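Local coordinates for uncharacterized protein (Bacteroides ovatus, PDB 4ID2) that is of unknown function but belongs to the DUF4738 family and adopts a beta-barrel-like fold, at residues A[72-77]-A[84-89]; A[36-41]-A[119-124]; A[26-31]-A[67-72]; A[123-128]-A[138-143]. All coordinates share one frame; numbering follows the deposited sequence.

Contact 1: A[72-77]-A[84-89]; sequences KIVLHL and VLNKTF
Leu75 sets CG anti to the backbone N (chi1 163°), while Phe89 turns CG beside its own N; on the face the two residues share, these torsions lay the leucine alongside the phenylalanine ring. Leu75 CD2 lies 4.0 Å from Phe89 CE2, the two side chains pointing the same way. Leu85, on the same face, crosses Leu75 at about a right angle, its CD2 3.9 Å from Leu75 CG. This apolar face packs on Tyr123, Ile140 and Ile142 of the other sheet. On the reverse face, His76 and Asn86 each have CG anti to N, which brings Asn86 OD1 over the imidazole, 3.5 Å from His76 CG and offset toward the ring's rim; the planes stand 43° apart, and His76 NE2 bonds instead to Thr83 OG1. Six backbone bonds join the hydrogen-bonded pairs, the shortest including Leu77 N to Leu85 O at 2.7 Å. Leu77 O accepts twice, from Leu85 N in its carbonyl plane on a lone pair and from Val84 N at 2.9 Å, above that plane and more bent (131°). Two residues thus face Leu77, a classic beta bulge in the antiparallel hairpin formed by strands 67-79 and 82-89.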
loop_
_atom_site.group_PDB
_atom_site.type_symbol
_atom_site.label_atom_id
_atom_site.label_comp_id
_atom_site.label_asym_id
_atom_site.label_seq_id
_atom_site.Cartn_x
_atom_site.Cartn_y
_atom_site.Cartn_z
ATOM N N LYS A 72 15.383 -19.210 -9.155
ATOM C CA LYS A 72 16.114 -19.340 -7.901
ATOM C C LYS A 72 17.032 -18.128 -7.827
ATOM O O LYS A 72 17.446 -17.629 -8.877
ATOM C CB LYS A 72 16.898 -20.663 -7.789
ATOM C CG LYS A 72 18.068 -20.828 -8.755
ATOM C CD LYS A 72 18.737 -22.195 -8.576
ATOM C CE LYS A 72 19.892 -22.380 -9.524
ATOM N NZ LYS A 72 20.598 -23.665 -9.291
ATOM N N ILE A 73 17.340 -17.638 -6.618
ATOM C CA ILE A 73 18.243 -16.508 -6.456
ATOM C C ILE A 73 19.322 -16.893 -5.464
ATOM O O ILE A 73 19.007 -17.129 -4.305
ATOM C CB ILE A 73 17.504 -15.203 -6.043
ATOM C CG1 ILE A 73 16.630 -14.702 -7.215
ATOM C CG2 ILE A 73 18.522 -14.129 -5.664
ATOM C CD1 ILE A 73 15.824 -13.485 -6.976
ATOM N N VAL A 74 20.590 -16.938 -5.898
ATOM C CA VAL A 74 21.700 -17.233 -4.998
ATOM C C VAL A 74 22.193 -15.903 -4.436
ATOM O O VAL A 74 22.595 -15.044 -5.212
ATOM C CB VAL A 74 22.835 -18.019 -5.693
ATOM C CG1 VAL A 74 24.013 -18.242 -4.737
ATOM C CG2 VAL A 74 22.324 -19.357 -6.232
ATOM N N LEU A 75 22.156 -15.734 -3.107
ATOM C CA LEU A 75 22.654 -14.543 -2.427
ATOM C C LEU A 75 23.921 -14.950 -1.684
ATOM O O LEU A 75 23.845 -15.761 -0.772
ATOM C CB LEU A 75 21.577 -13.961 -1.480
ATOM C CG LEU A 75 22.014 -12.961 -0.379
ATOM C CD1 LEU A 75 22.853 -11.827 -0.910
ATOM C CD2 LEU A 75 20.798 -12.340 0.301
ATOM N N HIS A 76 25.094 -14.452 -2.127
ATOM C CA HIS A 76 26.384 -14.729 -1.490
ATOM C C HIS A 76 26.907 -13.445 -0.834
ATOM O O HIS A 76 27.385 -12.541 -1.521
ATOM C CB HIS A 76 27.409 -15.291 -2.489
ATOM C CG HIS A 76 28.602 -15.935 -1.839
ATOM N ND1 HIS A 76 29.558 -16.588 -2.588
ATOM C CD2 HIS A 76 28.942 -16.033 -0.530
ATOM C CE1 HIS A 76 30.450 -17.051 -1.724
ATOM N NE2 HIS A 76 30.116 -16.750 -0.473
ATOM N N LEU A 77 26.785 -13.363 0.494
ATOM C CA LEU A 77 27.232 -12.216 1.283
ATOM C C LEU A 77 28.552 -12.545 1.968
ATOM O O LEU A 77 28.619 -13.540 2.680
ATOM C CB LEU A 77 26.160 -11.867 2.334
ATOM C CG LEU A 77 26.453 -10.671 3.242
ATOM C CD1 LEU A 77 26.642 -9.402 2.427
ATOM C CD2 LEU A 77 25.352 -10.497 4.273
ATOM N N VAL A 84 29.366 -14.642 5.259
ATOM C CA VAL A 84 28.328 -14.409 6.267
ATOM C C VAL A 84 27.094 -15.244 5.915
ATOM O O VAL A 84 26.500 -15.860 6.801
ATOM C CB VAL A 84 28.007 -12.895 6.379
ATOM C CG1 VAL A 84 26.810 -12.641 7.299
ATOM C CG2 VAL A 84 29.239 -12.129 6.856
ATOM N N LEU A 85 26.731 -15.279 4.630
ATOM C CA LEU A 85 25.586 -16.046 4.153
ATOM C C LEU A 85 25.763 -16.456 2.694
ATOM O O LEU A 85 26.181 -15.640 1.879
ATOM C CB LEU A 85 24.308 -15.199 4.297
ATOM C CG LEU A 85 22.998 -15.920 3.922
ATOM C CD1 LEU A 85 21.998 -15.865 5.057
ATOM C CD2 LEU A 85 22.393 -15.338 2.653
ATOM N N ASN A 86 25.434 -17.709 2.371
ATOM C CA ASN A 86 25.467 -18.247 1.014
ATOM C C ASN A 86 24.242 -19.137 0.858
ATOM O O ASN A 86 24.313 -20.334 1.125
ATOM C CB ASN A 86 26.776 -18.997 0.747
ATOM C CG ASN A 86 26.898 -19.506 -0.672
ATOM O OD1 ASN A 86 26.663 -18.781 -1.631
ATOM N ND2 ASN A 86 27.225 -20.776 -0.847
ATOM N N LYS A 87 23.095 -18.534 0.506
ATOM C CA LYS A 87 21.824 -19.247 0.399
ATOM C C LYS A 87 21.221 -19.195 -0.994
ATOM O O LYS A 87 21.248 -18.147 -1.632
ATOM C CB LYS A 87 20.811 -18.617 1.374
ATOM C CG LYS A 87 19.476 -19.357 1.431
ATOM C CD LYS A 87 18.712 -19.032 2.689
ATOM C CE LYS A 87 17.332 -19.634 2.678
ATOM N NZ LYS A 87 17.353 -21.125 2.725
ATOM N N THR A 88 20.610 -20.311 -1.423
ATOM C CA THR A 88 19.830 -20.378 -2.648
ATOM C C THR A 88 18.402 -20.059 -2.235
ATOM O O THR A 88 17.827 -20.778 -1.416
ATOM C CB THR A 88 19.963 -21.730 -3.337
ATOM O OG1 THR A 88 21.332 -21.930 -3.684
ATOM C CG2 THR A 88 19.094 -21.830 -4.596
ATOM N N PHE A 89 17.851 -18.961 -2.755
ATOM C CA PHE A 89 16.494 -18.539 -2.440
ATOM C C PHE A 89 15.502 -18.951 -3.516
ATOM O O PHE A 89 15.827 -18.931 -4.699
ATOM C CB PHE A 89 16.390 -17.009 -2.268
ATOM C CG PHE A 89 16.813 -16.500 -0.916
ATOM C CD1 PHE A 89 15.923 -16.469 0.139
ATOM C CD2 PHE A 89 18.096 -16.029 -0.703
ATOM C CE1 PHE A 89 16.315 -16.003 1.386
ATOM C CE2 PHE A 89 18.476 -15.535 0.550
ATOM C CZ PHE A 89 17.583 -15.519 1.577
#

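Contact 2: A[36-41]-A[119-124]; sequences TDFKFK and QGIVYA
This is apolar packing between two sheets of the beta-barrel-like fold: strand 33-40 of the mixed sheet meets the start of strand 121-128 of the four-stranded antiparallel sheet. The segment axes come no nearer than 9.9 Å and no direct hydrogen bond links the segments, so the direct contact is made mostly by side chains, with one touch on the Gly120 backbone. Ile121 is the central piece, inserted between two phenylalanines. With its CG1 beside the backbone N (chi1 -59°), it directs CG2 to Phe38 and CG1 to Phe40. Phe38 takes the crowded first torsion, CG between N and the carbonyl carbon (chi1 61°), and presents its tip: CZ is 3.6 Å from Ile121 CG2, while Ile121 CD1 lies at the ring's edge, in its plane. Phe40, with CG anti to N (chi1 176°), meets the same isoleucine obliquely, CD2 lying 3.7 Å from Ile121 CG1. Its far end reaches the backbone, where CZ approaches Gly120 CA at 3.7 Å. Tyr113 stacks on Phe38, and Leu77 also packs against Phe38 and Ile121. Thr36, Asp37 and Phe38 also pair antiparallel with a strand of a second subunit, carrying the mixed sheet across the interface. At the margin, Lys41 CG sits over the centre of the Phe40 ring, and a water donates to Gln119 O at 3.2 Å while accepting only weakly from Lys41 NZ.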
loop_
_atom_site.group_PDB
_atom_site.type_symbol
_atom_site.label_atom_id
_atom_site.label_comp_id
_atom_site.label_asym_id
_atom_site.label_seq_id
_atom_site.Cartn_x
_atom_site.Cartn_y
_atom_site.Cartn_z
ATOM N N THR A 36 27.179 -5.857 -4.994
ATOM C CA THR A 36 27.057 -4.622 -4.218
ATOM C C THR A 36 28.071 -4.587 -3.085
ATOM O O THR A 36 28.182 -5.551 -2.331
ATOM C CB THR A 36 25.636 -4.470 -3.652
ATOM O OG1 THR A 36 24.702 -4.633 -4.714
ATOM C CG2 THR A 36 25.408 -3.114 -3.001
ATOM N N ASP A 37 28.777 -3.465 -2.953
ATOM C CA ASP A 37 29.747 -3.228 -1.896
ATOM C C ASP A 37 29.202 -2.152 -0.971
ATOM O O ASP A 37 28.755 -1.101 -1.442
ATOM C CB ASP A 37 31.107 -2.803 -2.481
ATOM C CG ASP A 37 31.828 -3.882 -3.267
ATOM O OD1 ASP A 37 31.427 -5.061 -3.169
ATOM O OD2 ASP A 37 32.793 -3.546 -3.986
ATOM N N PHE A 38 29.212 -2.422 0.339
ATOM C CA PHE A 38 28.725 -1.482 1.339
ATOM C C PHE A 38 29.390 -1.747 2.682
ATOM O O PHE A 38 30.027 -2.788 2.865
ATOM C CB PHE A 38 27.200 -1.592 1.470
ATOM C CG PHE A 38 26.726 -2.954 1.914
ATOM C CD1 PHE A 38 26.589 -3.255 3.262
ATOM C CD2 PHE A 38 26.433 -3.943 0.987
ATOM C CE1 PHE A 38 26.179 -4.517 3.668
ATOM C CE2 PHE A 38 26.035 -5.207 1.396
ATOM C CZ PHE A 38 25.904 -5.487 2.732
ATOM N N LYS A 39 29.222 -0.811 3.619
ATOM C CA LYS A 39 29.754 -0.918 4.976
ATOM C C LYS A 39 28.613 -1.152 5.952
ATOM O O LYS A 39 27.524 -0.606 5.766
ATOM C CB LYS A 39 30.525 0.350 5.369
ATOM C CG LYS A 39 31.949 0.382 4.852
ATOM C CD LYS A 39 32.639 1.685 5.223
ATOM C CE LYS A 39 34.008 1.811 4.600
ATOM N NZ LYS A 39 34.553 3.188 4.736
ATOM N N PHE A 40 28.852 -1.961 6.983
ATOM C CA PHE A 40 27.873 -2.202 8.043
ATOM C C PHE A 40 28.625 -2.360 9.360
ATOM O O PHE A 40 29.549 -3.173 9.442
ATOM C CB PHE A 40 26.992 -3.417 7.739
ATOM C CG PHE A 40 26.029 -3.764 8.848
ATOM C CD1 PHE A 40 25.170 -2.808 9.365
ATOM C CD2 PHE A 40 25.969 -5.051 9.362
ATOM C CE1 PHE A 40 24.265 -3.132 10.369
ATOM C CE2 PHE A 40 25.064 -5.373 10.371
ATOM C CZ PHE A 40 24.225 -4.409 10.875
ATOM N N LYS A 41 28.290 -1.517 10.361
ATOM C CA LYS A 41 28.974 -1.477 11.656
ATOM C C LYS A 41 30.495 -1.274 11.437
ATOM O O LYS A 41 31.319 -1.857 12.143
ATOM C CB LYS A 41 28.665 -2.736 12.494
ATOM C CG LYS A 41 27.180 -2.886 12.814
ATOM C CD LYS A 41 26.920 -3.938 13.881
ATOM C CE LYS A 41 25.506 -3.887 14.409
ATOM N NZ LYS A 41 25.286 -4.879 15.497
ATOM N N GLN A 119 19.195 -3.670 13.274
ATOM C CA GLN A 119 18.879 -5.099 13.264
ATOM C C GLN A 119 19.885 -5.845 12.392
ATOM O O GLN A 119 20.545 -6.769 12.865
ATOM C CB GLN A 119 17.439 -5.365 12.762
ATOM C CG GLN A 119 16.372 -5.248 13.855
ATOM C CD GLN A 119 16.193 -3.845 14.389
ATOM O OE1 GLN A 119 16.389 -2.848 13.680
ATOM N NE2 GLN A 119 15.775 -3.727 15.646
ATOM N N GLY A 120 20.021 -5.404 11.150
ATOM C CA GLY A 120 20.953 -6.014 10.215
ATOM C C GLY A 120 20.927 -5.413 8.824
ATOM O O GLY A 120 20.435 -4.301 8.618
ATOM N N ILE A 121 21.456 -6.170 7.865
ATOM C CA ILE A 121 21.527 -5.805 6.457
ATOM C C ILE A 121 20.184 -6.165 5.848
ATOM O O ILE A 121 19.826 -7.337 5.864
ATOM C CB ILE A 121 22.706 -6.561 5.781
ATOM C CG1 ILE A 121 24.045 -6.224 6.479
ATOM C CG2 ILE A 121 22.779 -6.244 4.280
ATOM C CD1 ILE A 121 25.110 -7.208 6.259
ATOM N N VAL A 122 19.451 -5.185 5.302
ATOM C CA VAL A 122 18.121 -5.412 4.742
ATOM C C VAL A 122 18.175 -5.496 3.223
ATOM O O VAL A 122 18.765 -4.633 2.572
ATOM C CB VAL A 122 17.136 -4.311 5.196
ATOM C CG1 VAL A 122 15.740 -4.544 4.611
ATOM C CG2 VAL A 122 17.074 -4.245 6.718
ATOM N N TYR A 123 17.510 -6.522 2.669
ATOM C CA TYR A 123 17.367 -6.740 1.233
ATOM C C TYR A 123 15.919 -6.597 0.855
ATOM O O TYR A 123 15.062 -7.100 1.571
ATOM C CB TYR A 123 17.840 -8.137 0.820
ATOM C CG TYR A 123 19.341 -8.310 0.827
ATOM C CD1 TYR A 123 20.033 -8.501 2.016
ATOM C CD2 TYR A 123 20.069 -8.305 -0.357
ATOM C CE1 TYR A 123 21.422 -8.618 2.032
ATOM C CE2 TYR A 123 21.455 -8.427 -0.353
ATOM C CZ TYR A 123 22.126 -8.613 0.843
ATOM O OH TYR A 123 23.490 -8.745 0.853
ATOM N N ALA A 124 15.633 -5.931 -0.261
ATOM C CA ALA A 124 14.273 -5.840 -0.765
ATOM C C ALA A 124 14.073 -7.061 -1.621
ATOM O O ALA A 124 14.973 -7.405 -2.387
ATOM C CB ALA A 124 14.078 -4.560 -1.571
HETATM O O HOH W 1 23.741 -7.054 13.240
#

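Contact 3: A[26-31]-A[67-72]; sequences LQRMQT and TYVDNK
Two direct backbone bonds hold segment 26-31 beside 67-72, and both use Gln27. Its N donates to Thr67 O at 3.1 Å, while its O accepts from Val69 N at 3.0 Å; both acceptors are met nearly along the C=O axis, the second bond being the straighter (165° against 148° at the hydrogen). Gln27 thereby bridges the residues before and after Tyr68, the register of a parallel pair. Past this point direct pairing gives way to water. Water 2 accepts from Met29 N and donates to Val69 O, each at 2.8 Å, and also bonds Asn71 OD1. Water 3 donates to the same OD1 at 2.7 Å and to Gln30 O. The Asn71 amide is therefore used at both ends: OD1 takes two waters, and ND2 donates to Leu108 O, an arrangement that fixes its orientation. Asn71 N is satisfied by the preceding side chain, Asp70 OD1, which lies 2.7 Å away and is met from above the carboxylate plane; that oxygen also accepts from Leu108 N.

Side chains fill the rest. Gln27 CB lies 3.6 Å from Tyr68 CD2, the amide and phenol planes being almost perpendicular (89°). Val69 CG1 packs against Arg28 CB, while Arg28 NH2 forms a salt bridge with Asp55 OD2. The selenium of Met29, a selenomethionine, crosses Asn71 near ND2. Such an arrangement is that of a short, weakly bonded parallel strand, about 26-27, set beside strand 67-79 through the Gln27-Tyr68 pair in an otherwise antiparallel sheet and continued by a water-mediated seam.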
loop_
_atom_site.group_PDB
_atom_site.type_symbol
_atom_site.label_atom_id
_atom_site.label_comp_id
_atom_site.label_asym_id
_atom_site.label_seq_id
_atom_site.Cartn_x
_atom_site.Cartn_y
_atom_site.Cartn_z
ATOM N N LEU A 26 7.203 -22.720 -23.476
ATOM C CA LEU A 26 7.698 -22.602 -22.101
ATOM C C LEU A 26 8.539 -21.314 -21.925
ATOM O O LEU A 26 9.719 -21.287 -22.278
ATOM C CB LEU A 26 8.518 -23.860 -21.759
ATOM C CG LEU A 26 8.959 -24.042 -20.311
ATOM C CD1 LEU A 26 7.762 -24.222 -19.383
ATOM C CD2 LEU A 26 9.883 -25.241 -20.184
ATOM N N GLN A 27 7.916 -20.253 -21.375
ATOM C CA GLN A 27 8.566 -18.948 -21.175
ATOM C C GLN A 27 9.509 -18.945 -19.974
ATOM O O GLN A 27 9.188 -19.524 -18.939
ATOM C CB GLN A 27 7.519 -17.822 -20.985
ATOM C CG GLN A 27 7.061 -17.161 -22.283
ATOM C CD GLN A 27 6.194 -18.068 -23.117
ATOM O OE1 GLN A 27 4.979 -18.155 -22.910
ATOM N NE2 GLN A 27 6.788 -18.761 -24.083
ATOM N N ARG A 28 10.648 -18.246 -20.095
ATOM C CA ARG A 28 11.600 -18.108 -18.994
ATOM C C ARG A 28 12.243 -16.720 -18.988
ATOM O O ARG A 28 12.381 -16.078 -20.031
ATOM C CB ARG A 28 12.664 -19.207 -19.032
ATOM C CG ARG A 28 13.557 -19.250 -20.260
ATOM C CD ARG A 28 14.547 -20.397 -20.126
ATOM N NE ARG A 28 13.880 -21.704 -20.153
ATOM C CZ ARG A 28 14.441 -22.863 -19.812
ATOM N NH1 ARG A 28 15.705 -22.904 -19.393
ATOM N NH2 ARG A 28 13.742 -23.991 -19.878
HETATM N N MSE A 29 12.593 -16.253 -17.787
HETATM C CA MSE A 29 13.186 -14.926 -17.573
HETATM C C MSE A 29 14.695 -14.941 -17.793
HETATM O O MSE A 29 15.341 -15.976 -17.631
HETATM C CB MSE A 29 12.878 -14.405 -16.162
HETATM C CG MSE A 29 11.436 -13.983 -15.992
HETATM SE SE MSE A 29 11.103 -13.241 -14.244
HETATM C CE MSE A 29 11.605 -11.359 -14.505
ATOM N N GLN A 30 15.251 -13.783 -18.157
ATOM C CA GLN A 30 16.691 -13.630 -18.397
ATOM C C GLN A 30 17.468 -13.769 -17.080
ATOM O O GLN A 30 16.903 -13.534 -16.010
ATOM C CB GLN A 30 16.981 -12.260 -19.046
ATOM N N THR A 31 18.752 -14.144 -17.156
ATOM C CA THR A 31 19.590 -14.273 -15.963
ATOM C C THR A 31 20.088 -12.896 -15.495
ATOM O O THR A 31 20.970 -12.334 -16.149
ATOM C CB THR A 31 20.798 -15.180 -16.247
ATOM O OG1 THR A 31 21.531 -14.637 -17.343
ATOM C CG2 THR A 31 20.402 -16.615 -16.547
ATOM N N THR A 67 2.695 -20.983 -19.784
ATOM C CA THR A 67 3.432 -21.567 -18.663
ATOM C C THR A 67 4.798 -20.883 -18.514
ATOM O O THR A 67 5.532 -20.756 -19.492
ATOM C CB THR A 67 3.577 -23.082 -18.852
ATOM O OG1 THR A 67 3.934 -23.368 -20.207
ATOM C CG2 THR A 67 2.300 -23.825 -18.513
ATOM N N TYR A 68 5.129 -20.453 -17.288
ATOM C CA TYR A 68 6.390 -19.785 -16.969
ATOM C C TYR A 68 7.228 -20.633 -16.013
ATOM O O TYR A 68 6.680 -21.178 -15.055
ATOM C CB TYR A 68 6.111 -18.412 -16.328
ATOM C CG TYR A 68 5.366 -17.460 -17.236
ATOM C CD1 TYR A 68 3.980 -17.510 -17.345
ATOM C CD2 TYR A 68 6.044 -16.512 -17.991
ATOM C CE1 TYR A 68 3.288 -16.644 -18.190
ATOM C CE2 TYR A 68 5.362 -15.630 -18.829
ATOM C CZ TYR A 68 3.981 -15.699 -18.928
ATOM O OH TYR A 68 3.274 -14.849 -19.754
ATOM N N VAL A 69 8.551 -20.736 -16.256
ATOM C CA VAL A 69 9.455 -21.448 -15.346
ATOM C C VAL A 69 9.843 -20.455 -14.234
ATOM O O VAL A 69 10.088 -19.272 -14.509
ATOM C CB VAL A 69 10.686 -22.077 -16.057
ATOM C CG1 VAL A 69 11.728 -21.040 -16.413
ATOM C CG2 VAL A 69 11.324 -23.156 -15.197
ATOM N N ASP A 70 9.850 -20.925 -12.981
ATOM C CA ASP A 70 10.167 -20.085 -11.827
ATOM C C ASP A 70 11.693 -19.933 -11.682
ATOM O O ASP A 70 12.453 -20.659 -12.332
ATOM C CB ASP A 70 9.548 -20.689 -10.561
ATOM C CG ASP A 70 9.344 -19.727 -9.406
ATOM O OD1 ASP A 70 9.803 -18.561 -9.505
ATOM O OD2 ASP A 70 8.756 -20.140 -8.397
ATOM N N ASN A 71 12.137 -18.983 -10.840
ATOM C CA ASN A 71 13.559 -18.712 -10.644
ATOM C C ASN A 71 14.058 -19.048 -9.253
ATOM O O ASN A 71 13.287 -19.100 -8.296
ATOM C CB ASN A 71 13.840 -17.217 -10.884
ATOM C CG ASN A 71 13.374 -16.718 -12.226
ATOM O OD1 ASN A 71 13.967 -17.026 -13.262
ATOM N ND2 ASN A 71 12.300 -15.940 -12.251
ATOM N N LYS A 72 15.383 -19.210 -9.155
ATOM C CA LYS A 72 16.114 -19.340 -7.901
ATOM C C LYS A 72 17.032 -18.128 -7.827
ATOM O O LYS A 72 17.446 -17.629 -8.877
ATOM C CB LYS A 72 16.898 -20.663 -7.789
ATOM C CG LYS A 72 18.068 -20.828 -8.755
ATOM C CD LYS A 72 18.737 -22.195 -8.576
ATOM C CE LYS A 72 19.892 -22.380 -9.524
ATOM N NZ LYS A 72 20.598 -23.665 -9.291
HETATM O O HOH W 2 12.345 -18.016 -15.581
HETATM O O HOH W 3 16.074 -15.602 -14.187
#

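Contact 4: A[123-128]-A[138-143]; sequences YAASVC and LSITIT
Strands 123-128 and 138-142 run antiparallel with their axes 4.4 Å apart at closest and their directions 142° from each other, which gives this beta hairpin of the four-stranded sheet a strong twist. Tyr123 with Ile140 and Ala125 with Leu138 are the hydrogen-bonded pairs; Ala124 with Ser139 between them is non-hydrogen-bonded. Each of the two pairs is closed by reciprocal bonds. Tyr123 N meets Ile140 O at 2.8 Å, nearly along the C=O axis, whereas Ala125 N reaches Leu138 O from well above the carbonyl plane (48° out of it). Leu138 N likewise lies out of the Ala125 carbonyl plane, consistent with a tilt of the peptides at this end. The side chains of both hydrogen-bonded pairs project to one face, toward the interior. There Ala125 CB fits against Ile140 CD1 at 4.0 Å, and farther along Leu138 CD1 crosses obliquely to Val127 CG1, also at 4.0 Å; Phe94 packs on Ala125 and Leu138. Tyr123 carries CG beside its backbone N (chi1 -74°), with Ile140 O at the edge of its ring, in plane. Its hydroxyl, among Leu75 and Leu77 of the other sheet, is hydrogen-bonded to Ser47 OG. On the reverse face Ser139 OG bonds to Gln151 NE2 of strand 148-158. Where the tyrosine passes Ile142, the approach is oblique, with CE1 3.8 Å from Ile142 CD1.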
loop_
_atom_site.group_PDB
_atom_site.type_symbol
_atom_site.label_atom_id
_atom_site.label_comp_id
_atom_site.label_asym_id
_atom_site.label_seq_id
_atom_site.Cartn_x
_atom_site.Cartn_y
_atom_site.Cartn_z
ATOM N N TYR A 123 17.510 -6.522 2.669
ATOM C CA TYR A 123 17.367 -6.740 1.233
ATOM C C TYR A 123 15.919 -6.597 0.855
ATOM O O TYR A 123 15.062 -7.100 1.571
ATOM C CB TYR A 123 17.840 -8.137 0.820
ATOM C CG TYR A 123 19.341 -8.310 0.827
ATOM C CD1 TYR A 123 20.033 -8.501 2.016
ATOM C CD2 TYR A 123 20.069 -8.305 -0.357
ATOM C CE1 TYR A 123 21.422 -8.618 2.032
ATOM C CE2 TYR A 123 21.455 -8.427 -0.353
ATOM C CZ TYR A 123 22.126 -8.613 0.843
ATOM O OH TYR A 123 23.490 -8.745 0.853
ATOM N N ALA A 124 15.633 -5.931 -0.261
ATOM C CA ALA A 124 14.273 -5.840 -0.765
ATOM C C ALA A 124 14.073 -7.061 -1.621
ATOM O O ALA A 124 14.973 -7.405 -2.387
ATOM C CB ALA A 124 14.078 -4.560 -1.571
ATOM N N ALA A 125 12.970 -7.777 -1.428
ATOM C CA ALA A 125 12.676 -8.992 -2.184
ATOM C C ALA A 125 11.311 -8.872 -2.831
ATOM O O ALA A 125 10.438 -8.183 -2.300
ATOM C CB ALA A 125 12.723 -10.201 -1.268
ATOM N N SER A 126 11.123 -9.511 -3.985
ATOM C CA SER A 126 9.829 -9.458 -4.644
ATOM C C SER A 126 9.506 -10.727 -5.420
ATOM O O SER A 126 10.387 -11.345 -6.016
ATOM C CB SER A 126 9.759 -8.264 -5.595
ATOM O OG SER A 126 10.814 -8.284 -6.543
ATOM N N VAL A 127 8.209 -11.082 -5.421
ATOM C CA VAL A 127 7.623 -12.163 -6.211
ATOM C C VAL A 127 6.618 -11.456 -7.129
ATOM O O VAL A 127 5.935 -10.537 -6.675
ATOM C CB VAL A 127 7.003 -13.326 -5.382
ATOM C CG1 VAL A 127 8.044 -13.973 -4.477
ATOM C CG2 VAL A 127 5.796 -12.877 -4.562
ATOM N N CYS A 128 6.576 -11.814 -8.416
ATOM C CA CYS A 128 5.709 -11.145 -9.384
ATOM C C CYS A 128 4.768 -12.134 -10.062
ATOM O O CYS A 128 5.021 -13.337 -10.068
ATOM C CB CYS A 128 6.554 -10.399 -10.410
ATOM S SG CYS A 128 7.272 -11.461 -11.688
ATOM N N LEU A 138 8.539 -7.820 -0.328
ATOM C CA LEU A 138 8.948 -8.626 0.831
ATOM C C LEU A 138 10.335 -8.153 1.269
ATOM O O LEU A 138 10.949 -7.361 0.547
ATOM C CB LEU A 138 8.977 -10.126 0.456
ATOM C CG LEU A 138 7.692 -10.708 -0.155
ATOM C CD1 LEU A 138 7.998 -11.812 -1.162
ATOM C CD2 LEU A 138 6.752 -11.203 0.917
ATOM N N SER A 139 10.854 -8.631 2.409
ATOM C CA SER A 139 12.203 -8.227 2.830
ATOM C C SER A 139 12.957 -9.347 3.553
ATOM O O SER A 139 12.335 -10.216 4.161
ATOM C CB SER A 139 12.149 -6.990 3.714
ATOM O OG SER A 139 11.313 -7.214 4.832
ATOM N N ILE A 140 14.304 -9.352 3.409
ATOM C CA ILE A 140 15.222 -10.311 4.041
ATOM C C ILE A 140 16.176 -9.497 4.888
ATOM O O ILE A 140 16.818 -8.594 4.347
ATOM C CB ILE A 140 16.013 -11.151 2.993
ATOM C CG1 ILE A 140 15.101 -11.848 1.960
ATOM C CG2 ILE A 140 16.949 -12.167 3.663
ATOM C CD1 ILE A 140 15.778 -11.996 0.638
ATOM N N THR A 141 16.285 -9.790 6.186
ATOM C CA THR A 141 17.216 -9.081 7.069
ATOM C C THR A 141 18.285 -10.072 7.499
ATOM O O THR A 141 17.940 -11.142 7.993
ATOM C CB THR A 141 16.477 -8.450 8.251
ATOM O OG1 THR A 141 15.442 -7.610 7.737
ATOM C CG2 THR A 141 17.402 -7.632 9.157
ATOM N N ILE A 142 19.573 -9.741 7.288
ATOM C CA ILE A 142 20.688 -10.618 7.658
ATOM C C ILE A 142 21.545 -9.897 8.689
ATOM O O ILE A 142 21.973 -8.768 8.438
ATOM C CB ILE A 142 21.515 -11.042 6.419
ATOM C CG1 ILE A 142 20.641 -11.819 5.421
ATOM C CG2 ILE A 142 22.724 -11.901 6.849
ATOM C CD1 ILE A 142 21.148 -11.807 4.004
ATOM N N THR A 143 21.811 -10.543 9.844
ATOM C CA THR A 143 22.636 -9.927 10.889
ATOM C C THR A 143 24.105 -10.103 10.539
ATOM O O THR A 143 24.429 -10.854 9.623
ATOM C CB THR A 143 22.330 -10.527 12.268
ATOM O OG1 THR A 143 22.723 -11.899 12.278
ATOM C CG2 THR A 143 20.862 -10.388 12.662
#

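Along the chain, contact 3 closes before contact 1 opens; both use strand 67-79, share Lys72 and have centres about 19 Å apart. Contact 1 is nested in the loop closed by contact 2, which joins the mixed sheet to the four-stranded one. Contact 4 follows on strand 121-128, sharing Tyr123 and Ala124 with contact 2. Contacts 1, 2 and 4 lie with centres about 12 to 14 Å apart and touch one another: Leu77 CD2 is 3.8 Å from Ile121 CD1, and Leu75 CD2 is 3.8 Å from Ile142 CD1, so one apolar core runs between the sheets. Contacts 2 and 3, with centres about 28 Å apart, lie on opposite sides of the chain's centre.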